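Local coordinates for uncharacterized lipoprotein yjhA (Bacillus subtilis, PDB 3CFU) that is of unknown function but is probably anchored to the cell membrane as a lipoprotein, the DUF4352 domain making up most of the piece crystallised, at residues A[53-58]-A[68-73]; A[86-91]-A[105-110]. All coordinates share one frame; numbering follows the deposited sequence.

Overall arrangement
Both contacts involve the four-stranded antiparallel sheet of this all-beta domain, where strands 47-57 and 103-112 are neighbours. Contact 1 lies in the interior, its centre about 4 Å from the centre of the chain, and joins strand 47-57 to strand 70-73 of the three-stranded sheet. Contact 2 is farther out, about 10 Å from the chain centre, where the loop 86-91 meets strand 103-112. The two centres are about 13 Å apart. They are joined directly: within the four-stranded sheet Val53 N lies 2.8 Å from Gly106 O, a probable hydrogen bond, and between the sheets Leu72 CD2 packs 3.4 Å from Tyr110 CG. Along the chain, contact 1 closes before contact 2 begins.

Contact 1. Residues A[53-58]-A[68-73]; sequences VTMENI and IGFDLR
A Met-aromatic contact between the two antiparallel sheets of the domain joins Met55, on strand 47-57, to Phe70, on strand 70-73. Met55 is modelled as selenomethionine, so selenium takes the place of sulfur. SE comes to the rim of the ring, near its plane, 5.4 Å from the centroid of the Phe70 ring. Phe70 has CG anti to its own carbonyl carbon (chi1 -62°), and the ring reaches out from its strand so that CZ leads toward strand 47-57. The Met55 chain runs extended through chi2 and then bends at chi3 (65°), which turns the methyl CE aside and leaves SE to make the approach. No hydrogen bond links the segments: with CA atoms of Val53 and Phe70 10.5 Å apart, only side chains bridge the backbones. Tyr124 of strand 121-124 also meets the Phe70 ring, the planes inclined by about 25°, while Leu93 and Leu108 add apolar contacts to this buried aromatic. From strand 47-57 Val53 supplies a second, looser touch, its CG2 methyl standing obliquely to the ring. The tip atom CZ of Phe70 thus serves both neighbours, 4.4 Å from Val53 CG2 and 4.1 Å from Met55 SE.

Contact 2. Residues A[86-91]-A[105-110]; sequences IEEKGR and TGVLSY
Arg91 and Val107 meet through both backbone and side chain, joining the irregular loop 86-91 to strand 103-112. The polar link is one hydrogen bond, Val107 N to Arg91 O at 2.8 Å, with an N-H...O angle of 148°. Beside it Gly106 CA lies 3.1 Å from Arg91 O, and a CB on this residue would be equally tight against that oxygen. The apolar contacts centre on Val107. Its CG1 methyl lies under one face of the Arg91 guanidinium, offset toward the rim and 3.5 Å from Arg91 NH2, a position the arginine reaches by bending at chi3 (70°). The other methyl, Val107 CG2, packs 3.8 Å from Glu88 CB. An alanine in place of Val107 would probably open a gap beside Glu88 CB and leave the guanidinium face without its methyl support. The charged ends have partners on strand 47-57: Arg91 NH2 forms a salt bridge with Glu52, and Glu88 divides its carboxylate, OE2 in a salt bridge with Arg48 and OE1 accepting a hydrogen bond from Ser85 N. The loop, running between strands 83-84 and 95-98, thus packs against strand 103-112 and also reaches the adjoining strand 47-57.

Contact 1. Residues A[53-58]-A[68-73]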
ATOM      1  N   VAL A  53      -6.159  -2.190  -0.159  1.00 44.70           N
ATOM      2  CA  VAL A  53      -5.422  -3.273  -0.806  1.00 41.35           C
ATOM      3  C   VAL A  53      -5.564  -4.573  -0.009  1.00 42.80           C
ATOM      4  O   VAL A  53      -5.957  -4.562   1.160  1.00 38.40           O
ATOM      5  CB  VAL A  53      -3.899  -2.916  -0.951  1.00 42.38           C
ATOM      6  CG1 VAL A  53      -3.729  -1.618  -1.729  1.00 39.01           C
ATOM      7  CG2 VAL A  53      -3.249  -2.776   0.413  1.00 41.19           C
ATOM      8  N   THR A  54      -5.247  -5.692  -0.655  1.00 42.88           N
ATOM      9  CA  THR A  54      -5.328  -6.997  -0.019  1.00 42.77           C
ATOM     10  C   THR A  54      -4.078  -7.798  -0.331  1.00 39.88           C
ATOM     11  O   THR A  54      -3.605  -7.801  -1.464  1.00 37.29           O
ATOM     12  CB  THR A  54      -6.543  -7.815  -0.529  1.00 45.03           C
ATOM     13  OG1 THR A  54      -7.754  -7.219  -0.053  1.00 52.36           O
ATOM     14  CG2 THR A  54      -6.465  -9.269  -0.035  1.00 40.29           C
HETATM   15  N   MSE A  55      -3.552  -8.467   0.691  1.00 39.07           N
HETATM   16  CA  MSE A  55      -2.375  -9.314   0.565  1.00 38.73           C
HETATM   17  C   MSE A  55      -2.752 -10.737   0.949  1.00 37.12           C
HETATM   18  O   MSE A  55      -3.329 -10.972   2.013  1.00 36.26           O
HETATM   19  CB  MSE A  55      -1.245  -8.857   1.498  1.00 37.35           C
HETATM   20  CG  MSE A  55      -0.505  -7.627   1.029  1.00 45.15           C
HETATM   21 SE   MSE A  55       0.882  -7.015   2.245  1.00 57.00          SE
HETATM   22  CE  MSE A  55       2.112  -8.504   2.148  1.00 26.63           C
ATOM     23  N   GLU A  56      -2.425 -11.687   0.083  1.00 36.02           N
ATOM     24  CA  GLU A  56      -2.709 -13.078   0.371  1.00 35.22           C
ATOM     25  C   GLU A  56      -1.418 -13.874   0.376  1.00 36.12           C
ATOM     26  O   GLU A  56      -0.702 -13.936  -0.633  1.00 38.58           O
ATOM     27  CB  GLU A  56      -3.663 -13.666  -0.670  1.00 35.98           C
ATOM     28  CG  GLU A  56      -3.839 -15.180  -0.587  1.00 34.80           C
ATOM     29  CD  GLU A  56      -4.834 -15.695  -1.628  1.00 51.27           C
ATOM     30  OE1 GLU A  56      -5.523 -14.852  -2.246  1.00 55.03           O
ATOM     31  OE2 GLU A  56      -4.933 -16.929  -1.826  1.00 43.47           O
ATOM     32  N   ASN A  57      -1.117 -14.482   1.517  1.00 32.44           N
ATOM     33  CA  ASN A  57       0.084 -15.287   1.637  1.00 32.71           C
ATOM     34  C   ASN A  57      -0.182 -16.654   1.014  1.00 32.86           C
ATOM     35  O   ASN A  57      -1.069 -17.381   1.455  1.00 34.61           O
ATOM     36  CB  ASN A  57       0.480 -15.438   3.109  1.00 29.41           C
ATOM     37  CG  ASN A  57       1.804 -16.130   3.273  1.00 25.66           C
ATOM     38  OD1 ASN A  57       2.327 -16.262   4.381  1.00 40.80           O
ATOM     39  ND2 ASN A  57       2.359 -16.591   2.158  1.00 31.33           N
ATOM     40  N   ILE A  58       0.590 -16.978  -0.023  1.00 35.96           N
ATOM     41  CA  ILE A  58       0.474 -18.243  -0.748  1.00 30.40           C
ATOM     42  C   ILE A  58       1.770 -19.033  -0.626  1.00 30.65           C
ATOM     43  O   ILE A  58       2.032 -19.957  -1.392  1.00 31.15           O
ATOM     44  CB  ILE A  58       0.158 -18.014  -2.251  1.00 33.01           C
ATOM     45  CG1 ILE A  58       1.194 -17.074  -2.869  1.00 32.20           C
ATOM     46  CG2 ILE A  58      -1.249 -17.424  -2.415  1.00 22.19           C
ATOM     47  CD1 ILE A  58       1.028 -16.920  -4.364  1.00 33.62           C
ATOM     48  N   ILE A  68       6.027  -0.077   4.953  1.00 28.04           N
ATOM     49  CA  ILE A  68       7.185   0.346   4.158  1.00 30.66           C
ATOM     50  C   ILE A  68       7.267  -0.312   2.784  1.00 27.96           C
ATOM     51  O   ILE A  68       8.027   0.126   1.923  1.00 28.15           O
ATOM     52  CB  ILE A  68       8.535   0.080   4.886  1.00 28.81           C
ATOM     53  CG1 ILE A  68       8.690  -1.418   5.184  1.00 26.94           C
ATOM     54  CG2 ILE A  68       8.611   0.936   6.167  1.00 26.35           C
ATOM     55  CD1 ILE A  68      10.095  -1.819   5.613  1.00 17.64           C
ATOM     56  N   GLY A  69       6.480  -1.354   2.572  1.00 27.72           N
ATOM     57  CA  GLY A  69       6.524  -2.029   1.293  1.00 30.73           C
ATOM     58  C   GLY A  69       5.706  -1.311   0.246  1.00 26.25           C
ATOM     59  O   GLY A  69       5.600  -1.773  -0.887  1.00 30.66           O
ATOM     60  N   PHE A  70       5.143  -0.171   0.616  1.00 31.98           N
ATOM     61  CA  PHE A  70       4.304   0.583  -0.294  1.00 34.78           C
ATOM     62  C   PHE A  70       4.787   1.984  -0.623  1.00 34.25           C
ATOM     63  O   PHE A  70       5.461   2.628   0.178  1.00 37.34           O
ATOM     64  CB  PHE A  70       2.891   0.667   0.279  1.00 31.08           C
ATOM     65  CG  PHE A  70       2.236  -0.664   0.424  1.00 32.47           C
ATOM     66  CD1 PHE A  70       2.295  -1.360   1.625  1.00 29.52           C
ATOM     67  CD2 PHE A  70       1.609  -1.250  -0.664  1.00 27.58           C
ATOM     68  CE1 PHE A  70       1.741  -2.625   1.745  1.00 36.64           C
ATOM     69  CE2 PHE A  70       1.049  -2.520  -0.559  1.00 35.44           C
ATOM     70  CZ  PHE A  70       1.114  -3.211   0.648  1.00 37.48           C
ATOM     71  N   ASP A  71       4.423   2.459  -1.804  1.00 36.09           N
ATOM     72  CA  ASP A  71       4.827   3.783  -2.232  1.00 41.09           C
ATOM     73  C   ASP A  71       3.965   4.266  -3.390  1.00 42.47           C
ATOM     74  O   ASP A  71       3.550   3.476  -4.239  1.00 43.39           O
ATOM     75  CB  ASP A  71       6.303   3.761  -2.635  1.00 40.16           C
ATOM     76  CG  ASP A  71       6.839   5.133  -2.964  1.00 44.46           C
ATOM     77  OD1 ASP A  71       6.329   6.117  -2.391  1.00 53.90           O
ATOM     78  OD2 ASP A  71       7.783   5.232  -3.778  1.00 43.17           O
ATOM     79  N   LEU A  72       3.682   5.564  -3.396  1.00 45.17           N
ATOM     80  CA  LEU A  72       2.879   6.188  -4.443  1.00 44.97           C
ATOM     81  C   LEU A  72       3.785   7.131  -5.225  1.00 47.64           C
ATOM     82  O   LEU A  72       4.479   7.968  -4.644  1.00 48.05           O
ATOM     83  CB  LEU A  72       1.721   6.979  -3.830  1.00 43.66           C
ATOM     84  CG  LEU A  72       0.535   7.308  -4.739  1.00 48.31           C
ATOM     85  CD1 LEU A  72      -0.274   6.035  -5.007  1.00 45.01           C
ATOM     86  CD2 LEU A  72      -0.340   8.364  -4.067  1.00 43.92           C
ATOM     87  N   ARG A  73       3.784   6.993  -6.545  1.00 50.01           N
ATOM     88  CA  ARG A  73       4.620   7.833  -7.387  1.00 54.27           C
ATOM     89  C   ARG A  73       3.803   8.733  -8.331  1.00 56.22           C
ATOM     90  O   ARG A  73       2.652   8.428  -8.657  1.00 54.44           O
ATOM     91  CB  ARG A  73       5.591   6.940  -8.179  1.00 53.15           C
ATOM     92  CG  ARG A  73       6.599   6.217  -7.283  1.00 54.02           C
ATOM     93  CD  ARG A  73       7.452   5.193  -8.025  1.00 56.10           C
ATOM     94  NE  ARG A  73       8.255   4.410  -7.087  1.00 59.42           N
ATOM     95  CZ  ARG A  73       8.784   3.217  -7.355  1.00 62.02           C
ATOM     96  NH1 ARG A  73       8.599   2.664  -8.546  1.00 62.00           N
ATOM     97  NH2 ARG A  73       9.478   2.566  -6.424  1.00 50.16           N
TER

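Contact 2. Residues A[86-91]-A[105-110]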
ATOM      1  N   ILE A  86      -8.090   9.395  11.018  1.00 78.37           N
ATOM      2  CA  ILE A  86      -8.734   8.776  12.165  1.00 79.88           C
ATOM      3  C   ILE A  86     -10.012   8.063  11.726  1.00 80.19           C
ATOM      4  O   ILE A  86     -10.537   7.208  12.441  1.00 79.72           O
ATOM      5  CB  ILE A  86      -9.098   9.853  13.224  1.00 81.45           C
ATOM      6  CG1 ILE A  86      -7.906  10.794  13.445  1.00 84.00           C
ATOM      7  CG2 ILE A  86      -9.525   9.196  14.529  1.00 78.46           C
ATOM      8  CD1 ILE A  86      -7.781  11.904  12.402  1.00 83.39           C
ATOM      9  N   GLU A  87     -10.503   8.420  10.543  1.00 80.09           N
ATOM     10  CA  GLU A  87     -11.726   7.831  10.015  1.00 81.31           C
ATOM     11  C   GLU A  87     -11.595   6.339   9.723  1.00 81.59           C
ATOM     12  O   GLU A  87     -12.354   5.532  10.264  1.00 82.46           O
ATOM     13  CB  GLU A  87     -12.168   8.587   8.759  1.00 82.20           C
ATOM     14  CG  GLU A  87     -12.510  10.051   9.015  1.00 83.31           C
ATOM     15  CD  GLU A  87     -12.869  10.797   7.747  1.00 83.85           C
ATOM     16  OE1 GLU A  87     -13.922  10.490   7.151  1.00 87.72           O
ATOM     17  OE2 GLU A  87     -12.092  11.687   7.342  1.00 83.33           O
ATOM     18  N   GLU A  88     -10.638   5.965   8.880  1.00 82.08           N
ATOM     19  CA  GLU A  88     -10.443   4.558   8.548  1.00 81.54           C
ATOM     20  C   GLU A  88      -9.786   3.832   9.730  1.00 80.79           C
ATOM     21  O   GLU A  88      -8.826   3.077   9.554  1.00 80.89           O
ATOM     22  CB  GLU A  88      -9.572   4.415   7.294  1.00 82.11           C
ATOM     23  CG  GLU A  88      -9.788   5.493   6.239  1.00 79.89           C
ATOM     24  CD  GLU A  88      -9.137   6.806   6.626  1.00 83.86           C
ATOM     25  OE1 GLU A  88      -7.906   6.816   6.839  1.00 88.46           O
ATOM     26  OE2 GLU A  88      -9.850   7.826   6.716  1.00 87.83           O
ATOM     27  N   LYS A  89     -10.304   4.077  10.932  1.00 79.70           N
ATOM     28  CA  LYS A  89      -9.788   3.452  12.148  1.00 79.29           C
ATOM     29  C   LYS A  89     -10.017   1.943  12.070  1.00 78.33           C
ATOM     30  O   LYS A  89     -11.131   1.488  11.796  1.00 78.58           O
ATOM     31  CB  LYS A  89     -10.486   4.039  13.375  1.00 80.64           C
ATOM     32  N   GLY A  90      -8.953   1.178  12.305  1.00 77.11           N
ATOM     33  CA  GLY A  90      -9.035  -0.271  12.238  1.00 74.10           C
ATOM     34  C   GLY A  90      -8.715  -0.794  10.845  1.00 71.28           C
ATOM     35  O   GLY A  90      -8.507  -1.994  10.657  1.00 71.21           O
ATOM     36  N   ARG A  91      -8.665   0.103   9.864  1.00 67.98           N
ATOM     37  CA  ARG A  91      -8.383  -0.287   8.482  1.00 64.87           C
ATOM     38  C   ARG A  91      -6.983   0.122   8.024  1.00 62.04           C
ATOM     39  O   ARG A  91      -6.450  -0.434   7.063  1.00 59.67           O
ATOM     40  CB  ARG A  91      -9.418   0.336   7.534  1.00 65.03           C
ATOM     41  CG  ARG A  91     -10.867  -0.061   7.804  1.00 66.71           C
ATOM     42  CD  ARG A  91     -11.826   0.772   6.952  1.00 69.83           C
ATOM     43  NE  ARG A  91     -11.740   0.436   5.532  1.00 63.98           N
ATOM     44  CZ  ARG A  91     -11.891   1.309   4.538  1.00 64.21           C
ATOM     45  NH1 ARG A  91     -12.132   2.587   4.797  1.00 65.43           N
ATOM     46  NH2 ARG A  91     -11.804   0.901   3.278  1.00 63.50           N
ATOM     47  N   THR A 105      -6.592  -7.230   4.649  1.00 42.94           N
ATOM     48  CA  THR A 105      -7.039  -6.098   3.848  1.00 43.50           C
ATOM     49  C   THR A 105      -6.893  -4.831   4.677  1.00 44.11           C
ATOM     50  O   THR A 105      -7.226  -4.815   5.864  1.00 41.52           O
ATOM     51  CB  THR A 105      -8.514  -6.282   3.380  1.00 43.79           C
ATOM     52  OG1 THR A 105      -8.651  -7.541   2.702  1.00 46.91           O
ATOM     53  CG2 THR A 105      -8.913  -5.174   2.412  1.00 46.03           C
ATOM     54  N   GLY A 106      -6.377  -3.780   4.047  1.00 42.71           N
ATOM     55  CA  GLY A 106      -6.156  -2.523   4.740  1.00 42.33           C
ATOM     56  C   GLY A 106      -6.054  -1.339   3.801  1.00 42.74           C
ATOM     57  O   GLY A 106      -6.126  -1.489   2.580  1.00 42.43           O
ATOM     58  N   VAL A 107      -5.863  -0.152   4.361  1.00 43.07           N
ATOM     59  CA  VAL A 107      -5.803   1.039   3.536  1.00 45.67           C
ATOM     60  C   VAL A 107      -4.508   1.847   3.622  1.00 44.74           C
ATOM     61  O   VAL A 107      -3.820   1.837   4.643  1.00 43.19           O
ATOM     62  CB  VAL A 107      -7.024   1.968   3.860  1.00 46.82           C
ATOM     63  CG1 VAL A 107      -8.339   1.242   3.516  1.00 48.24           C
ATOM     64  CG2 VAL A 107      -7.025   2.355   5.343  1.00 50.30           C
ATOM     65  N   LEU A 108      -4.183   2.516   2.515  1.00 44.66           N
ATOM     66  CA  LEU A 108      -3.015   3.390   2.391  1.00 44.79           C
ATOM     67  C   LEU A 108      -3.637   4.745   2.074  1.00 47.01           C
ATOM     68  O   LEU A 108      -4.681   4.801   1.428  1.00 48.10           O
ATOM     69  CB  LEU A 108      -2.117   2.967   1.218  1.00 42.10           C
ATOM     70  CG  LEU A 108      -1.063   1.864   1.347  1.00 38.61           C
ATOM     71  CD1 LEU A 108      -1.412   0.924   2.476  1.00 42.82           C
ATOM     72  CD2 LEU A 108      -0.968   1.113   0.023  1.00 32.42           C
ATOM     73  N   SER A 109      -3.012   5.834   2.510  1.00 51.26           N
ATOM     74  CA  SER A 109      -3.574   7.155   2.249  1.00 53.11           C
ATOM     75  C   SER A 109      -2.526   8.193   1.862  1.00 54.70           C
ATOM     76  O   SER A 109      -1.408   8.193   2.383  1.00 55.95           O
ATOM     77  CB  SER A 109      -4.357   7.633   3.475  1.00 53.07           C
ATOM     78  OG  SER A 109      -5.394   8.527   3.102  1.00 56.07           O
ATOM     79  N   TYR A 110      -2.905   9.078   0.944  1.00 55.31           N
ATOM     80  CA  TYR A 110      -2.009  10.120   0.449  1.00 56.69           C
ATOM     81  C   TYR A 110      -2.779  11.382   0.081  1.00 57.89           C
ATOM     82  O   TYR A 110      -3.949  11.321  -0.296  1.00 57.76           O
ATOM     83  CB  TYR A 110      -1.285   9.624  -0.800  1.00 57.30           C
ATOM     84  CG  TYR A 110      -0.586   8.303  -0.633  1.00 56.22           C
ATOM     85  CD1 TYR A 110       0.750   8.245  -0.238  1.00 54.11           C
ATOM     86  CD2 TYR A 110      -1.262   7.104  -0.864  1.00 53.71           C
ATOM     87  CE1 TYR A 110       1.398   7.027  -0.077  1.00 44.41           C
ATOM     88  CE2 TYR A 110      -0.622   5.876  -0.704  1.00 55.46           C
ATOM     89  CZ  TYR A 110       0.707   5.846  -0.309  1.00 47.88           C
ATOM     90  OH  TYR A 110       1.335   4.642  -0.119  1.00 41.06           O
TER